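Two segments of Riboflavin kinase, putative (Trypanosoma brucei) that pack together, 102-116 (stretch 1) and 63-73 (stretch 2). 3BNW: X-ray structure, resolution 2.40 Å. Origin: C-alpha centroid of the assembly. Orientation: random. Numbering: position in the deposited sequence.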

ATOM      1  N   TYR A 102      -3.595   2.057   2.836  1.00 31.64           N
ATOM      2  CA  TYR A 102      -3.902   2.832   4.033  1.00 31.78           C
ATOM      3  C   TYR A 102      -2.612   3.433   4.588  1.00 31.80           C
ATOM      4  O   TYR A 102      -1.892   2.788   5.355  1.00 31.73           O
ATOM      5  CB  TYR A 102      -4.581   1.959   5.101  1.00 31.89           C
ATOM      6  CG  TYR A 102      -5.514   0.898   4.560  1.00 31.92           C
ATOM      7  CD1 TYR A 102      -6.697   1.243   3.913  1.00 31.88           C
ATOM      8  CD2 TYR A 102      -5.221  -0.451   4.714  1.00 31.78           C
ATOM      9  CE1 TYR A 102      -7.552   0.272   3.418  1.00 31.59           C
ATOM     10  CE2 TYR A 102      -6.074  -1.429   4.228  1.00 31.92           C
ATOM     11  CZ  TYR A 102      -7.235  -1.061   3.578  1.00 31.74           C
ATOM     12  OH  TYR A 102      -8.079  -2.037   3.097  1.00 32.53           O
ATOM     13  N   PHE A 103      -2.323   4.669   4.195  1.00 31.91           N
ATOM     14  CA  PHE A 103      -1.134   5.362   4.679  1.00 32.08           C
ATOM     15  C   PHE A 103      -1.220   5.610   6.178  1.00 31.77           C
ATOM     16  O   PHE A 103      -2.212   6.159   6.664  1.00 31.32           O
ATOM     17  CB  PHE A 103      -0.935   6.699   3.947  1.00 32.56           C
ATOM     18  CG  PHE A 103      -0.234   6.566   2.631  1.00 33.29           C
ATOM     19  CD1 PHE A 103       1.146   6.441   2.585  1.00 33.65           C
ATOM     20  CD2 PHE A 103      -0.946   6.552   1.440  1.00 34.23           C
ATOM     21  CE1 PHE A 103       1.810   6.304   1.376  1.00 33.93           C
ATOM     22  CE2 PHE A 103      -0.288   6.417   0.220  1.00 34.61           C
ATOM     23  CZ  PHE A 103       1.097   6.296   0.191  1.00 34.02           C
ATOM     24  N   LEU A 104      -0.173   5.215   6.902  1.00 31.55           N
ATOM     25  CA  LEU A 104      -0.039   5.548   8.319  1.00 31.49           C
ATOM     26  C   LEU A 104       0.426   6.998   8.446  1.00 31.38           C
ATOM     27  O   LEU A 104       1.513   7.283   8.953  1.00 31.38           O
ATOM     28  CB  LEU A 104       0.934   4.597   9.023  1.00 31.41           C
ATOM     29  CG  LEU A 104       0.438   3.181   9.336  1.00 32.07           C
ATOM     30  CD1 LEU A 104      -0.331   2.558   8.178  1.00 32.80           C
ATOM     31  CD2 LEU A 104       1.611   2.299   9.739  1.00 31.64           C
ATOM     32  N   HIS A 105      -0.418   7.908   7.969  1.00 31.43           N
ATOM     33  CA  HIS A 105      -0.137   9.340   7.984  1.00 31.31           C
ATOM     34  C   HIS A 105      -1.434  10.141   7.833  1.00 31.48           C
ATOM     35  O   HIS A 105      -2.345   9.737   7.103  1.00 31.47           O
ATOM     36  CB  HIS A 105       0.836   9.707   6.864  1.00 31.04           C
ATOM     37  CG  HIS A 105       1.121  11.174   6.777  1.00 29.68           C
ATOM     38  ND1 HIS A 105       1.883  11.838   7.710  1.00 28.78           N
ATOM     39  CD2 HIS A 105       0.735  12.105   5.872  1.00 29.16           C
ATOM     40  CE1 HIS A 105       1.957  13.118   7.384  1.00 30.06           C
ATOM     41  NE2 HIS A 105       1.269  13.305   6.272  1.00 29.40           N
ATOM     42  N   GLU A 106      -1.500  11.277   8.519  1.00 31.68           N
ATOM     43  CA  GLU A 106      -2.693  12.121   8.509  1.00 31.95           C
ATOM     44  C   GLU A 106      -2.449  13.293   7.569  1.00 31.11           C
ATOM     45  O   GLU A 106      -1.782  14.258   7.930  1.00 31.16           O
ATOM     46  CB  GLU A 106      -3.041  12.628   9.923  1.00 32.51           C
ATOM     47  CG  GLU A 106      -2.684  11.664  11.071  1.00 34.23           C
ATOM     48  CD  GLU A 106      -1.305  11.950  11.674  1.00 35.62           C
ATOM     49  OE1 GLU A 106      -0.376  11.138  11.444  1.00 35.64           O
ATOM     50  OE2 GLU A 106      -1.158  12.995  12.359  1.00 34.80           O
ATOM     51  N   PHE A 107      -2.981  13.188   6.356  1.00 30.50           N
ATOM     52  CA  PHE A 107      -2.852  14.242   5.353  1.00 29.93           C
ATOM     53  C   PHE A 107      -3.780  15.415   5.652  1.00 30.10           C
ATOM     54  O   PHE A 107      -3.408  16.580   5.443  1.00 30.06           O
ATOM     55  CB  PHE A 107      -3.158  13.691   3.958  1.00 29.63           C
ATOM     56  CG  PHE A 107      -2.165  12.671   3.474  1.00 28.99           C
ATOM     57  CD1 PHE A 107      -1.030  13.066   2.767  1.00 29.00           C
ATOM     58  CD2 PHE A 107      -2.366  11.320   3.710  1.00 28.78           C
ATOM     59  CE1 PHE A 107      -0.111  12.126   2.307  1.00 28.58           C
ATOM     60  CE2 PHE A 107      -1.447  10.367   3.251  1.00 29.19           C
ATOM     61  CZ  PHE A 107      -0.318  10.776   2.551  1.00 28.45           C
ATOM     62  N   GLY A 108      -4.983  15.101   6.138  1.00 29.96           N
ATOM     63  CA  GLY A 108      -6.010  16.105   6.404  1.00 30.09           C
ATOM     64  C   GLY A 108      -6.894  16.382   5.197  1.00 30.23           C
ATOM     65  O   GLY A 108      -7.717  17.300   5.217  1.00 30.53           O
ATOM     66  N   TRP A 109      -6.720  15.587   4.145  1.00 30.33           N
ATOM     67  CA  TRP A 109      -7.474  15.745   2.904  1.00 30.19           C
ATOM     68  C   TRP A 109      -7.303  14.515   2.020  1.00 30.22           C
ATOM     69  O   TRP A 109      -6.409  13.696   2.239  1.00 30.14           O
ATOM     70  CB  TRP A 109      -7.037  17.008   2.143  1.00 30.11           C
ATOM     71  CG  TRP A 109      -5.581  17.368   2.296  1.00 29.83           C
ATOM     72  CD1 TRP A 109      -5.070  18.368   3.066  1.00 29.75           C
ATOM     73  CD2 TRP A 109      -4.457  16.732   1.670  1.00 29.83           C
ATOM     74  NE1 TRP A 109      -3.703  18.401   2.962  1.00 29.71           N
ATOM     75  CE2 TRP A 109      -3.299  17.406   2.112  1.00 30.06           C
ATOM     76  CE3 TRP A 109      -4.314  15.659   0.782  1.00 30.13           C
ATOM     77  CZ2 TRP A 109      -2.011  17.042   1.695  1.00 29.97           C
ATOM     78  CZ3 TRP A 109      -3.029  15.296   0.368  1.00 29.85           C
ATOM     79  CH2 TRP A 109      -1.900  15.989   0.826  1.00 29.74           C
ATOM     80  N   ASP A 110      -8.174  14.391   1.028  1.00 30.40           N
ATOM     81  CA  ASP A 110      -8.074  13.316   0.049  1.00 30.53           C
ATOM     82  C   ASP A 110      -7.157  13.739  -1.096  1.00 29.96           C
ATOM     83  O   ASP A 110      -6.951  14.928  -1.336  1.00 30.07           O
ATOM     84  CB  ASP A 110      -9.465  12.939  -0.478  1.00 30.87           C
ATOM     85  CG  ASP A 110     -10.248  12.078   0.502  1.00 32.07           C
ATOM     86  OD1 ASP A 110      -9.686  11.081   1.008  1.00 34.57           O
ATOM     87  OD2 ASP A 110     -11.431  12.385   0.754  1.00 33.52           O
ATOM     88  N   PHE A 111      -6.615  12.752  -1.798  1.00 29.48           N
ATOM     89  CA  PHE A 111      -5.681  13.000  -2.897  1.00 29.17           C
ATOM     90  C   PHE A 111      -6.019  12.131  -4.110  1.00 28.68           C
ATOM     91  O   PHE A 111      -5.147  11.485  -4.694  1.00 28.35           O
ATOM     92  CB  PHE A 111      -4.227  12.788  -2.441  1.00 29.22           C
ATOM     93  CG  PHE A 111      -4.032  11.597  -1.545  1.00 28.73           C
ATOM     94  CD1 PHE A 111      -4.199  11.712  -0.173  1.00 29.30           C
ATOM     95  CD2 PHE A 111      -3.669  10.367  -2.066  1.00 29.59           C
ATOM     96  CE1 PHE A 111      -4.018  10.617   0.663  1.00 29.21           C
ATOM     97  CE2 PHE A 111      -3.485   9.266  -1.235  1.00 29.77           C
ATOM     98  CZ  PHE A 111      -3.662   9.396   0.132  1.00 29.36           C
ATOM     99  N   TYR A 112      -7.297  12.139  -4.485  1.00 28.02           N
ATOM    100  CA  TYR A 112      -7.761  11.433  -5.674  1.00 27.50           C
ATOM    101  C   TYR A 112      -7.162  12.075  -6.920  1.00 26.92           C
ATOM    102  O   TYR A 112      -7.203  13.295  -7.077  1.00 26.75           O
ATOM    103  CB  TYR A 112      -9.288  11.449  -5.752  1.00 27.44           C
ATOM    104  CG  TYR A 112      -9.945  10.601  -4.692  1.00 27.58           C
ATOM    105  CD1 TYR A 112      -9.989   9.219  -4.817  1.00 27.81           C
ATOM    106  CD2 TYR A 112     -10.518  11.178  -3.561  1.00 27.82           C
ATOM    107  CE1 TYR A 112     -10.584   8.430  -3.844  1.00 27.91           C
ATOM    108  CE2 TYR A 112     -11.116  10.397  -2.582  1.00 27.58           C
ATOM    109  CZ  TYR A 112     -11.147   9.022  -2.731  1.00 27.55           C
ATOM    110  OH  TYR A 112     -11.735   8.231  -1.772  1.00 27.64           O
ATOM    111  N   GLY A 113      -6.602  11.243  -7.796  1.00 26.38           N
ATOM    112  CA  GLY A 113      -5.914  11.727  -8.995  1.00 25.87           C
ATOM    113  C   GLY A 113      -4.433  11.991  -8.777  1.00 25.10           C
ATOM    114  O   GLY A 113      -3.739  12.419  -9.697  1.00 25.32           O
ATOM    115  N   ALA A 114      -3.954  11.745  -7.558  1.00 24.22           N
ATOM    116  CA  ALA A 114      -2.540  11.864  -7.237  1.00 23.49           C
ATOM    117  C   ALA A 114      -1.852  10.555  -7.565  1.00 23.10           C
ATOM    118  O   ALA A 114      -2.461   9.488  -7.474  1.00 23.15           O
ATOM    119  CB  ALA A 114      -2.354  12.194  -5.768  1.00 23.37           C
ATOM    120  N   VAL A 115      -0.583  10.633  -7.948  1.00 22.57           N
ATOM    121  CA  VAL A 115       0.195   9.431  -8.202  1.00 22.13           C
ATOM    122  C   VAL A 115       0.715   8.897  -6.871  1.00 21.87           C
ATOM    123  O   VAL A 115       1.326   9.615  -6.086  1.00 21.49           O
ATOM    124  CB  VAL A 115       1.370   9.687  -9.179  1.00 22.19           C
ATOM    125  CG1 VAL A 115       2.141   8.395  -9.434  1.00 21.35           C
ATOM    126  CG2 VAL A 115       0.854  10.264 -10.493  1.00 21.20           C
ATOM    127  N   VAL A 116       0.444   7.631  -6.611  1.00 22.20           N
ATOM    128  CA  VAL A 116       0.965   6.981  -5.426  1.00 22.73           C
ATOM    129  C   VAL A 116       1.997   5.952  -5.860  1.00 22.76           C
ATOM    130  O   VAL A 116       1.798   5.226  -6.835  1.00 23.08           O
ATOM    131  CB  VAL A 116      -0.153   6.315  -4.579  1.00 22.67           C
ATOM    132  CG1 VAL A 116      -0.930   5.302  -5.398  1.00 23.02           C
ATOM    133  CG2 VAL A 116       0.444   5.650  -3.352  1.00 23.18           C
TER
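Stretch 2, residues 63-73: WGTVSQVPGKE

What ties the two backbones together? Val115 and Ser67 form an antiparallel hydrogen-bonded pair: Val115 N donates to Ser67 O at 2.8 Å, and Ser67 N donates to Val115 O at 3.0 Å. Water 1 donates to the same carbonyl, 2.9 Å from Val115 O, and is also hydrogen-bonded to Thr65 OG1 (3.1 Å) and Ser67 OG (2.9 Å).

How does stretch 2 run? It is extended from Trp63 through Ser67, antiparallel to Val115 and Val116. Val116 faces Val66 as the non-hydrogen-bonded pair, their CA atoms 4.7 Å apart, and Val116 CA makes a CH...O contact with Thr65 O at 3.4 Å. At Gln68 the backbone turns to positive phi and psi, so that Ala114 lies nearest Val69, CA to CA 4.4 Å. A type II turn from Val69 to Lys72 follows.

Where do the side chains pack? Val66 fills an aromatic pocket: its CG2 is 3.6 Å from Phe103 CE2, 3.9 Å from Phe107 CZ, and over one face of the Phe111 ring. Ala114 CB closes in, 3.7 Å from Val69 CG2.

Why is Gly64 bare beside Phe103? The ring edge fills the space, Phe103 CE1 lying 3.5 Å from Gly64 C; a CB there would clash with CE1.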

ATOM      1  N   TRP A  63       6.644   0.915   2.382  1.00 20.10           N
ATOM      2  CA  TRP A  63       6.823   2.364   2.293  1.00 20.04           C
ATOM      3  C   TRP A  63       6.103   2.904   1.075  1.00 20.22           C
ATOM      4  O   TRP A  63       6.086   2.258   0.033  1.00 20.65           O
ATOM      5  CB  TRP A  63       8.303   2.713   2.171  1.00 19.99           C
ATOM      6  CG  TRP A  63       9.105   2.354   3.364  1.00 19.42           C
ATOM      7  CD1 TRP A  63       9.926   1.282   3.497  1.00 19.18           C
ATOM      8  CD2 TRP A  63       9.174   3.075   4.597  1.00 19.06           C
ATOM      9  NE1 TRP A  63      10.502   1.285   4.740  1.00 19.56           N
ATOM     10  CE2 TRP A  63      10.056   2.373   5.438  1.00 18.68           C
ATOM     11  CE3 TRP A  63       8.574   4.246   5.073  1.00 19.74           C
ATOM     12  CZ2 TRP A  63      10.360   2.799   6.734  1.00 19.07           C
ATOM     13  CZ3 TRP A  63       8.874   4.671   6.364  1.00 19.70           C
ATOM     14  CH2 TRP A  63       9.763   3.947   7.178  1.00 19.25           C
ATOM     15  N   GLY A  64       5.521   4.091   1.201  1.00 20.61           N
ATOM     16  CA  GLY A  64       4.841   4.730   0.080  1.00 20.74           C
ATOM     17  C   GLY A  64       5.040   6.227   0.038  1.00 20.82           C
ATOM     18  O   GLY A  64       5.443   6.837   1.026  1.00 20.65           O
ATOM     19  N   THR A  65       4.753   6.817  -1.115  1.00 21.27           N
ATOM     20  CA  THR A  65       4.802   8.270  -1.274  1.00 22.25           C
ATOM     21  C   THR A  65       3.593   8.739  -2.080  1.00 22.84           C
ATOM     22  O   THR A  65       2.985   7.952  -2.815  1.00 23.38           O
ATOM     23  CB  THR A  65       6.108   8.729  -1.986  1.00 22.26           C
ATOM     24  OG1 THR A  65       6.124   8.248  -3.336  1.00 22.37           O
ATOM     25  CG2 THR A  65       7.339   8.204  -1.249  1.00 21.69           C
ATOM     26  N   VAL A  66       3.256  10.015  -1.931  1.00 23.25           N
ATOM     27  CA  VAL A  66       2.153  10.630  -2.664  1.00 23.93           C
ATOM     28  C   VAL A  66       2.675  11.877  -3.375  1.00 24.42           C
ATOM     29  O   VAL A  66       3.404  12.675  -2.789  1.00 23.87           O
ATOM     30  CB  VAL A  66       0.967  10.971  -1.722  1.00 23.89           C
ATOM     31  CG1 VAL A  66      -0.092  11.791  -2.443  1.00 24.20           C
ATOM     32  CG2 VAL A  66       0.359   9.700  -1.181  1.00 23.87           C
ATOM     33  N   SER A  67       2.305  12.018  -4.646  1.00 25.66           N
ATOM     34  CA  SER A  67       2.870  13.036  -5.526  1.00 26.81           C
ATOM     35  C   SER A  67       1.842  13.496  -6.548  1.00 27.77           C
ATOM     36  O   SER A  67       0.853  12.804  -6.803  1.00 27.45           O
ATOM     37  CB  SER A  67       4.093  12.483  -6.269  1.00 27.01           C
ATOM     38  OG  SER A  67       5.176  12.225  -5.389  1.00 27.63           O
ATOM     39  N   GLN A  68       2.097  14.667  -7.130  1.00 29.30           N
ATOM     40  CA  GLN A  68       1.238  15.251  -8.164  1.00 30.47           C
ATOM     41  C   GLN A  68      -0.229  15.338  -7.713  1.00 31.16           C
ATOM     42  O   GLN A  68      -1.150  14.942  -8.434  1.00 31.07           O
ATOM     43  CB  GLN A  68       1.387  14.471  -9.480  1.00 30.47           C
ATOM     44  CG  GLN A  68       2.769  14.621 -10.112  1.00 30.63           C
ATOM     45  CD  GLN A  68       2.915  13.851 -11.413  1.00 30.99           C
ATOM     46  OE1 GLN A  68       2.478  12.702 -11.525  1.00 32.21           O
ATOM     47  NE2 GLN A  68       3.545  14.478 -12.403  1.00 30.59           N
ATOM     48  N   VAL A  69      -0.430  15.867  -6.510  1.00 32.15           N
ATOM     49  CA  VAL A  69      -1.766  16.028  -5.954  1.00 33.05           C
ATOM     50  C   VAL A  69      -2.410  17.253  -6.604  1.00 33.57           C
ATOM     51  O   VAL A  69      -1.821  18.332  -6.580  1.00 33.63           O
ATOM     52  CB  VAL A  69      -1.728  16.210  -4.425  1.00 32.84           C
ATOM     53  CG1 VAL A  69      -3.140  16.368  -3.865  1.00 32.56           C
ATOM     54  CG2 VAL A  69      -1.017  15.030  -3.771  1.00 33.00           C
ATOM     55  N   PRO A  70      -3.603  17.089  -7.209  1.00 34.30           N
ATOM     56  CA  PRO A  70      -4.304  18.223  -7.823  1.00 34.41           C
ATOM     57  C   PRO A  70      -4.356  19.453  -6.912  1.00 35.11           C
ATOM     58  O   PRO A  70      -4.791  19.352  -5.767  1.00 35.14           O
ATOM     59  CB  PRO A  70      -5.711  17.669  -8.073  1.00 34.54           C
ATOM     60  CG  PRO A  70      -5.514  16.203  -8.247  1.00 34.51           C
ATOM     61  CD  PRO A  70      -4.352  15.825  -7.372  1.00 34.36           C
ATOM     62  N   GLY A  71      -3.891  20.594  -7.414  1.00 35.92           N
ATOM     63  CA  GLY A  71      -3.832  21.826  -6.624  1.00 36.69           C
ATOM     64  C   GLY A  71      -2.478  22.029  -5.965  1.00 37.32           C
ATOM     65  O   GLY A  71      -1.946  23.141  -5.958  1.00 37.30           O
ATOM     66  N   LYS A  72      -1.934  20.950  -5.404  1.00 38.12           N
ATOM     67  CA  LYS A  72      -0.608  20.944  -4.793  1.00 38.73           C
ATOM     68  C   LYS A  72       0.350  20.144  -5.678  1.00 39.18           C
ATOM     69  O   LYS A  72       1.150  19.345  -5.179  1.00 39.53           O
ATOM     70  CB  LYS A  72      -0.671  20.285  -3.407  1.00 38.85           C
ATOM     71  CG  LYS A  72      -1.803  20.746  -2.492  1.00 38.84           C
ATOM     72  CD  LYS A  72      -2.141  19.649  -1.486  1.00 39.04           C
ATOM     73  CE  LYS A  72      -3.179  20.098  -0.476  1.00 39.46           C
ATOM     74  NZ  LYS A  72      -2.602  21.039   0.523  1.00 40.29           N
ATOM     75  N   GLU A  73       0.268  20.351  -6.992  1.00 39.39           N
ATOM     76  CA  GLU A  73       0.901  19.437  -7.959  1.00 39.33           C
ATOM     77  C   GLU A  73       2.437  19.424  -7.926  1.00 39.24           C
ATOM     78  O   GLU A  73       3.055  18.449  -8.359  1.00 39.12           O
ATOM     79  CB  GLU A  73       0.416  19.748  -9.378  1.00 39.40           C
TER
HETATM   80  O   HOH W   1       4.125   9.471  -5.395  1.00 65.87           O